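Local coordinates for protein tryptophan--tRNA ligase (Aeropyrum pernix, PDB 3A04) that catalyses the ATP-dependent joining of L-tryptophan to tRNA(Trp), giving tryptophanyl-tRNA, AMP and diphosphate, as a class I aminoacyl-tRNA synthetase, at residues 136-141 with 350-355; 247-250 with 256-259; 317-322 with 342-347. All blocks are in the same frame, centred on the assembly; numbering follows the deposited sequence.

Interaction 1: 136-141 with 350-355; sequences MIALGL and AEHQSR
Ala138 and Leu139, in the last turn of helix 121-139, pack against the His352 imidazole of helix 334-364, and this is the tight part of the contact. Ala138 CB lies 3.5 Å from His352 CE1 and meets the ring obliquely, whereas the backbone N of Leu139 sits near the ring plane, 3.8 Å from the same CE1. Leu139 starts out away from the second helix, yet its branched end turns back, with CG 3.8 Å from His352 CE1. With CG anti to the backbone N (chi1 180°), the His352 ring is carried over to Ala138 and Leu139. Both ring nitrogens are engaged: NE2 is hydrogen-bonded to Asn135 OD1, and ND1 meets a water lying in the ring plane at 2.9 Å, which together limit the ring's rotation. A leucine in place of His352 removes both ring nitrogens, which would probably leave Asn135 OD1 without this mate and the water less firmly held.

The side toward solvent is looser and polar. Exposed Arg355 sends NE to Ala138 O at 3.1 Å, a moderately bent bond (148°) that uses a lone pair in the carbonyl plane although the oxygen lies 23° out of the guanidinium plane. The same water accepts from Arg355 NH2 at 2.8 Å and donates to Ala138 O, so one carbonyl is gripped by two donors just before Gly140 closes the helix in a Schellman motif.

Around this junction, Leu139 also touches Phe83 of the 'HIGH' region and Val91 of helix 85-99, Ile137 leans on Phe148 of strand 147-150, and Ala138 meets Leu356, one turn after His352 on helix 334-364.

Interaction 2: 247-250 with 256-259; sequences KLQP and KMSS
Pro250 and Lys256 bring the two backbones closest, CA to CA 5.2 Å, where the loop after strand 242-246 doubles back on itself without regular strand pairing.

Met257 makes the largest single contribution, 67 Å² of the 218 Å² buried. Its CG is anti to the backbone N (chi1 176°), which directs the thioether toward 247-250, and further bends at chi2 and chi3 lay the chain obliquely across Gln249. The sulfur has two oxygens at similar range: Met257 SD is 4.0 Å from Gln249 OE1 and also 4.0 Å from the backbone Gln249 O. Beyond it, the terminal methyl approaches the next carbonyl, with Met257 CE 3.7 Å from Pro250 O. Gln249 reaches out in extended form; its OE1 has a weak hydrogen bond to His312 NE2, and the side chain touches Met308 and Tyr311, so helix 304-313 contributes to its placement. At the exposed edge, the Lys256 chain runs out and turns at its last torsion, bringing NZ to 3.1 Å from Leu248 CD2. That separation is short for an ammonium and a methyl that form no polar bond, and little should rest on it.

Lys256 to Ser259 belong to the 'KMSKS' region, the second signature of class I synthetases. Ser259 OG bonds to the backbone N of Lys82, which lies in the 'HIGH' region, so the two signatures are directly joined here. Between 247-250 and 256-259, by contrast, dispersion contacts around a flexible thioether replace directional hydrogen bonds, chemistry consistent with a loop that could shift during catalysis, as in relatives.

Interaction 3: 317-322 with 342-347; sequences DGEVKH and WEKLER. With CD (cadmium ion), chain C.
Between 317-322 and 342-347 the one contact is Glu319 with Lys344, made by the ends of their side chains: the CA atoms of Glu319 and Lys344 are 11.6 Å apart, yet the side chains meet in a salt bridge. The segments lie on two consecutive helices, 317-328 and 334-364, joined by a short loop that carries part of the iron-sulfur site, and the residues between them include Cys327, Cys334 and Cys337 of the cluster pocket. Glu319 is extended, with CG anti to the backbone N (chi1 179°), and comes from the opposite direction to Lys344. The modelled separation of Lys344 NZ and Glu319 OE2 is 2.6 Å, but the position of OE2 is uncertain. The Lys344 side chain also touches Leu313 of helix 304-313.

On helix 334-364, Glu343 and Glu346, three residues apart, hold a cadmium ion. Glu343 is bidentate, with OE1 at 2.2 Å and OE2 at 2.6 Å from the metal. The cation probably offsets the repulsion between Glu343 OE1 and Glu346 OE2, two acceptors 2.9 Å apart. Glu346 OE1 binds the cadmium at 2.4 Å and also takes a weak, bent hydrogen bond (124°) from Trp342 NE1.

Helix 334-364 is common to interactions 1 and 3: 342-347 and 350-355 adjoin in sequence, and the contact centres are about 19 Å apart. One part of this helix meets helix 317-328, with the Lys344 side chain about 12 Å from the iron-sulfur cluster, and the next meets helix 121-139. Interaction 2 lies closer to the middle of the chain, with its centre about 11 Å from the chain's. It is separate from the others, its nearest atoms about 12 Å from interaction 1 and about 9 Å from interaction 3. Interaction 2 holds four of the five 'KMSKS' residues; interaction 1 touches the 'HIGH' region at Phe83, and interaction 2 bonds to it at Lys82.

Interaction 1: 136-141 with 350-355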
# COMPACT_ATOMS: atom_id res chain seq x y z
N MET A 136 25.20 -5.66 11.50
CA MET A 136 24.75 -4.86 12.63
C MET A 136 24.94 -5.56 13.99
O MET A 136 25.37 -4.97 14.97
CB MET A 136 23.26 -4.57 12.44
CG MET A 136 23.11 -3.48 11.38
SD MET A 136 21.30 -3.09 11.32
CE MET A 136 21.02 -3.42 9.62
N ILE A 137 24.64 -6.84 14.04
CA ILE A 137 24.83 -7.62 15.27
C ILE A 137 26.36 -7.68 15.64
O ILE A 137 26.72 -7.54 16.81
CB ILE A 137 24.36 -9.09 15.02
CG1 ILE A 137 22.85 -9.19 14.78
CG2 ILE A 137 24.67 -9.99 16.24
CD1 ILE A 137 22.02 -8.35 15.67
N ALA A 138 27.19 -7.90 14.63
CA ALA A 138 28.65 -8.04 14.84
C ALA A 138 29.23 -6.69 15.30
O ALA A 138 30.28 -6.65 16.02
CB ALA A 138 29.29 -8.49 13.56
N LEU A 139 28.57 -5.59 14.91
CA LEU A 139 28.94 -4.28 15.42
C LEU A 139 28.59 -4.02 16.85
O LEU A 139 29.17 -3.14 17.45
CB LEU A 139 28.36 -3.11 14.57
CG LEU A 139 29.00 -2.75 13.23
CD1 LEU A 139 28.14 -1.70 12.47
CD2 LEU A 139 30.54 -2.22 13.33
N GLY A 140 27.58 -4.71 17.39
CA GLY A 140 27.24 -4.61 18.78
C GLY A 140 25.77 -4.31 19.04
O GLY A 140 25.38 -4.05 20.17
N LEU A 141 24.96 -4.26 17.97
CA LEU A 141 23.52 -4.08 18.14
C LEU A 141 22.97 -5.35 18.79
O LEU A 141 23.37 -6.46 18.45
CB LEU A 141 22.83 -3.78 16.78
CG LEU A 141 21.60 -2.88 16.76
CD1 LEU A 141 21.71 -1.53 17.57
CD2 LEU A 141 21.08 -2.61 15.26
N ALA A 350 39.42 -7.16 11.78
CA ALA A 350 39.68 -8.52 12.22
C ALA A 350 38.77 -8.90 13.35
O ALA A 350 38.29 -10.02 13.40
CB ALA A 350 41.23 -8.67 12.68
N GLU A 351 38.55 -8.04 14.31
CA GLU A 351 37.66 -8.41 15.40
C GLU A 351 36.21 -8.49 14.85
O GLU A 351 35.45 -9.39 15.20
CB GLU A 351 37.70 -7.37 16.52
CG GLU A 351 39.07 -7.11 17.08
CD GLU A 351 39.00 -6.23 18.31
OE1 GLU A 351 38.06 -6.47 19.12
OE2 GLU A 351 39.86 -5.33 18.48
N HIS A 352 35.87 -7.56 13.94
CA HIS A 352 34.50 -7.52 13.40
C HIS A 352 34.27 -8.81 12.60
O HIS A 352 33.27 -9.46 12.77
CB HIS A 352 34.30 -6.31 12.47
CG HIS A 352 32.92 -6.25 11.90
ND1 HIS A 352 31.85 -5.73 12.60
CD2 HIS A 352 32.44 -6.63 10.70
CE1 HIS A 352 30.75 -5.81 11.84
NE2 HIS A 352 31.09 -6.34 10.67
N GLN A 353 35.20 -9.15 11.70
CA GLN A 353 35.04 -10.34 10.90
C GLN A 353 35.01 -11.66 11.68
O GLN A 353 34.35 -12.61 11.26
CB GLN A 353 36.03 -10.36 9.76
CG GLN A 353 35.76 -9.18 8.82
CD GLN A 353 36.84 -8.89 7.86
OE1 GLN A 353 37.86 -9.60 7.79
NE2 GLN A 353 36.67 -7.83 7.10
N SER A 354 35.66 -11.69 12.84
CA SER A 354 35.63 -12.90 13.71
C SER A 354 34.29 -13.09 14.33
O SER A 354 33.97 -14.17 14.84
CB SER A 354 36.71 -12.82 14.81
OG SER A 354 36.44 -11.84 15.80
N ARG A 355 33.49 -12.04 14.33
CA ARG A 355 32.19 -12.14 14.93
C ARG A 355 31.08 -12.46 13.90
O ARG A 355 29.97 -12.83 14.28
CB ARG A 355 31.89 -10.86 15.69
CG ARG A 355 32.64 -10.75 17.03
CD ARG A 355 32.06 -9.65 17.88
NE ARG A 355 32.44 -8.37 17.33
CZ ARG A 355 33.50 -7.66 17.73
NH1 ARG A 355 34.28 -8.10 18.73
NH2 ARG A 355 33.76 -6.49 17.13
O HOH W 1 32.77 -4.73 15.14

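Interaction 2: 247-250 with 256-259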
# COMPACT_ATOMS: atom_id res chain seq x y z
N LYS A 247 26.57 14.91 9.60
CA LYS A 247 27.23 15.23 8.33
C LYS A 247 27.62 13.93 7.69
O LYS A 247 28.10 13.06 8.38
CB LYS A 247 28.52 16.02 8.58
CG LYS A 247 28.30 17.22 9.53
CD LYS A 247 29.61 17.63 10.23
CE LYS A 247 30.21 18.82 9.52
NZ LYS A 247 31.21 19.40 10.46
N LEU A 248 27.42 13.77 6.41
CA LEU A 248 27.81 12.53 5.74
C LEU A 248 29.37 12.44 5.59
O LEU A 248 30.05 13.43 5.29
CB LEU A 248 27.18 12.49 4.35
CG LEU A 248 25.62 12.41 4.20
CD1 LEU A 248 24.96 13.60 4.88
CD2 LEU A 248 25.21 12.41 2.70
N GLN A 249 29.89 11.24 5.78
CA GLN A 249 31.29 11.01 5.58
C GLN A 249 31.51 10.91 4.08
O GLN A 249 30.82 10.17 3.39
CB GLN A 249 31.75 9.71 6.25
CG GLN A 249 33.33 9.54 6.23
CD GLN A 249 33.79 8.20 6.82
OE1 GLN A 249 32.97 7.40 7.29
NE2 GLN A 249 35.11 7.90 6.72
N PRO A 250 32.48 11.67 3.58
CA PRO A 250 32.80 11.56 2.17
C PRO A 250 33.49 10.22 1.90
O PRO A 250 34.04 9.60 2.84
CB PRO A 250 33.73 12.75 1.93
CG PRO A 250 34.31 13.07 3.28
CD PRO A 250 33.42 12.49 4.33
N LYS A 256 30.63 11.14 -2.54
CA LYS A 256 29.65 10.31 -1.79
C LYS A 256 29.94 8.80 -1.69
O LYS A 256 30.26 8.16 -2.68
CB LYS A 256 28.27 10.56 -2.43
CG LYS A 256 27.05 10.59 -1.51
CD LYS A 256 25.82 11.19 -2.26
CE LYS A 256 24.51 10.90 -1.54
NZ LYS A 256 24.44 11.56 -0.19
N MET A 257 29.81 8.23 -0.49
CA MET A 257 30.21 6.86 -0.12
C MET A 257 29.17 5.88 -0.66
O MET A 257 28.00 5.99 -0.34
CB MET A 257 30.34 6.86 1.42
CG MET A 257 30.65 5.67 2.29
SD MET A 257 31.69 6.25 3.70
CE MET A 257 33.38 5.96 3.29
N SER A 258 29.59 4.94 -1.53
CA SER A 258 28.65 4.04 -2.23
C SER A 258 29.13 2.57 -2.45
O SER A 258 30.25 2.33 -2.90
CB SER A 258 28.29 4.69 -3.60
OG SER A 258 27.76 3.71 -4.51
N SER A 259 28.28 1.57 -2.22
CA SER A 259 28.57 0.21 -2.77
C SER A 259 28.80 0.16 -4.30
O SER A 259 29.47 -0.77 -4.79
CB SER A 259 27.51 -0.83 -2.37
OG SER A 259 27.90 -2.14 -2.80

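Interaction 3: 317-322 with 342-347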
# COMPACT_ATOMS: atom_id res chain seq x y z
N ASP A 317 39.54 11.29 21.66
CA ASP A 317 39.70 12.69 21.18
C ASP A 317 41.17 13.18 21.07
O ASP A 317 41.56 13.84 20.05
CB ASP A 317 38.86 13.69 22.00
CG ASP A 317 37.35 13.58 21.76
OD1 ASP A 317 36.89 12.81 20.88
OD2 ASP A 317 36.59 14.26 22.49
N GLY A 318 41.97 12.85 22.08
CA GLY A 318 43.38 13.26 22.13
C GLY A 318 44.13 12.74 20.95
O GLY A 318 44.90 13.45 20.31
N GLU A 319 43.88 11.47 20.62
CA GLU A 319 44.63 10.80 19.57
C GLU A 319 44.32 11.40 18.18
O GLU A 319 45.22 11.63 17.36
CB GLU A 319 44.24 9.32 19.63
CG GLU A 319 44.90 8.46 18.61
CD GLU A 319 44.86 6.96 18.97
OE1 GLU A 319 44.11 6.51 19.87
OE2 GLU A 319 45.63 6.22 18.35
N VAL A 320 43.04 11.69 17.92
CA VAL A 320 42.71 12.29 16.64
C VAL A 320 43.13 13.77 16.58
O VAL A 320 43.59 14.24 15.54
CB VAL A 320 41.21 12.00 16.22
CG1 VAL A 320 40.26 12.79 17.06
CG2 VAL A 320 41.02 12.26 14.73
N LYS A 321 43.03 14.50 17.71
CA LYS A 321 43.67 15.85 17.80
C LYS A 321 45.17 15.86 17.45
O LYS A 321 45.67 16.71 16.72
CB LYS A 321 43.48 16.48 19.21
CG LYS A 321 42.02 16.68 19.67
CD LYS A 321 41.90 17.55 20.99
CE LYS A 321 42.22 16.79 22.32
NZ LYS A 321 43.63 16.96 22.92
N HIS A 322 45.89 14.85 17.93
CA HIS A 322 47.31 14.76 17.65
C HIS A 322 47.54 14.55 16.18
O HIS A 322 48.47 15.14 15.60
CB HIS A 322 47.95 13.62 18.43
CG HIS A 322 49.42 13.48 18.19
ND1 HIS A 322 50.37 14.23 18.87
CD2 HIS A 322 50.12 12.65 17.37
CE1 HIS A 322 51.58 13.87 18.46
NE2 HIS A 322 51.45 12.91 17.56
N TRP A 342 45.67 2.66 9.00
CA TRP A 342 45.52 1.26 8.59
C TRP A 342 45.59 0.33 9.76
O TRP A 342 44.76 -0.61 9.87
CB TRP A 342 46.49 0.82 7.43
CG TRP A 342 46.50 -0.66 7.41
CD1 TRP A 342 47.54 -1.48 7.85
CD2 TRP A 342 45.39 -1.54 7.11
NE1 TRP A 342 47.15 -2.80 7.77
CE2 TRP A 342 45.85 -2.87 7.32
CE3 TRP A 342 44.07 -1.33 6.63
CZ2 TRP A 342 45.03 -4.01 7.10
CZ3 TRP A 342 43.25 -2.47 6.39
CH2 TRP A 342 43.74 -3.79 6.62
N GLU A 343 46.54 0.56 10.70
CA GLU A 343 46.62 -0.34 11.84
C GLU A 343 45.40 -0.34 12.72
O GLU A 343 45.00 -1.37 13.33
CB GLU A 343 47.91 -0.08 12.71
CG GLU A 343 49.20 -0.37 11.90
CD GLU A 343 49.45 -1.86 11.58
OE1 GLU A 343 48.57 -2.68 11.52
OE2 GLU A 343 50.57 -2.27 11.33
N LYS A 344 44.76 0.84 12.81
CA LYS A 344 43.51 0.89 13.57
C LYS A 344 42.42 0.06 12.81
O LYS A 344 41.63 -0.70 13.40
CB LYS A 344 43.05 2.34 13.61
CG LYS A 344 43.96 3.35 14.27
CD LYS A 344 43.87 3.17 15.75
CE LYS A 344 44.68 4.27 16.48
NZ LYS A 344 44.98 3.79 17.86
N LEU A 345 42.37 0.26 11.51
CA LEU A 345 41.34 -0.42 10.66
C LEU A 345 41.54 -1.97 10.61
O LEU A 345 40.65 -2.74 10.67
CB LEU A 345 41.41 0.15 9.24
CG LEU A 345 40.44 -0.43 8.18
CD1 LEU A 345 38.93 -0.30 8.71
CD2 LEU A 345 40.63 0.31 6.81
N GLU A 346 42.79 -2.42 10.59
CA GLU A 346 43.08 -3.80 10.51
C GLU A 346 42.63 -4.48 11.72
O GLU A 346 42.05 -5.55 11.67
CB GLU A 346 44.63 -3.94 10.43
CG GLU A 346 45.16 -5.22 11.05
CD GLU A 346 46.72 -5.21 10.99
OE1 GLU A 346 47.24 -5.15 9.85
OE2 GLU A 346 47.27 -5.23 12.10
N ARG A 347 42.88 -3.91 12.88
CA ARG A 347 42.37 -4.49 14.10
C ARG A 347 40.81 -4.46 14.18
O ARG A 347 40.14 -5.43 14.61
CB ARG A 347 42.90 -3.69 15.26
CG ARG A 347 42.69 -4.47 16.44
CD ARG A 347 43.75 -4.23 17.37
NE ARG A 347 44.99 -5.00 17.28
CZ ARG A 347 45.81 -5.01 18.35
NH1 ARG A 347 45.42 -4.34 19.43
NH2 ARG A 347 46.98 -5.65 18.38
CD CD C . 49.40 -4.43 10.42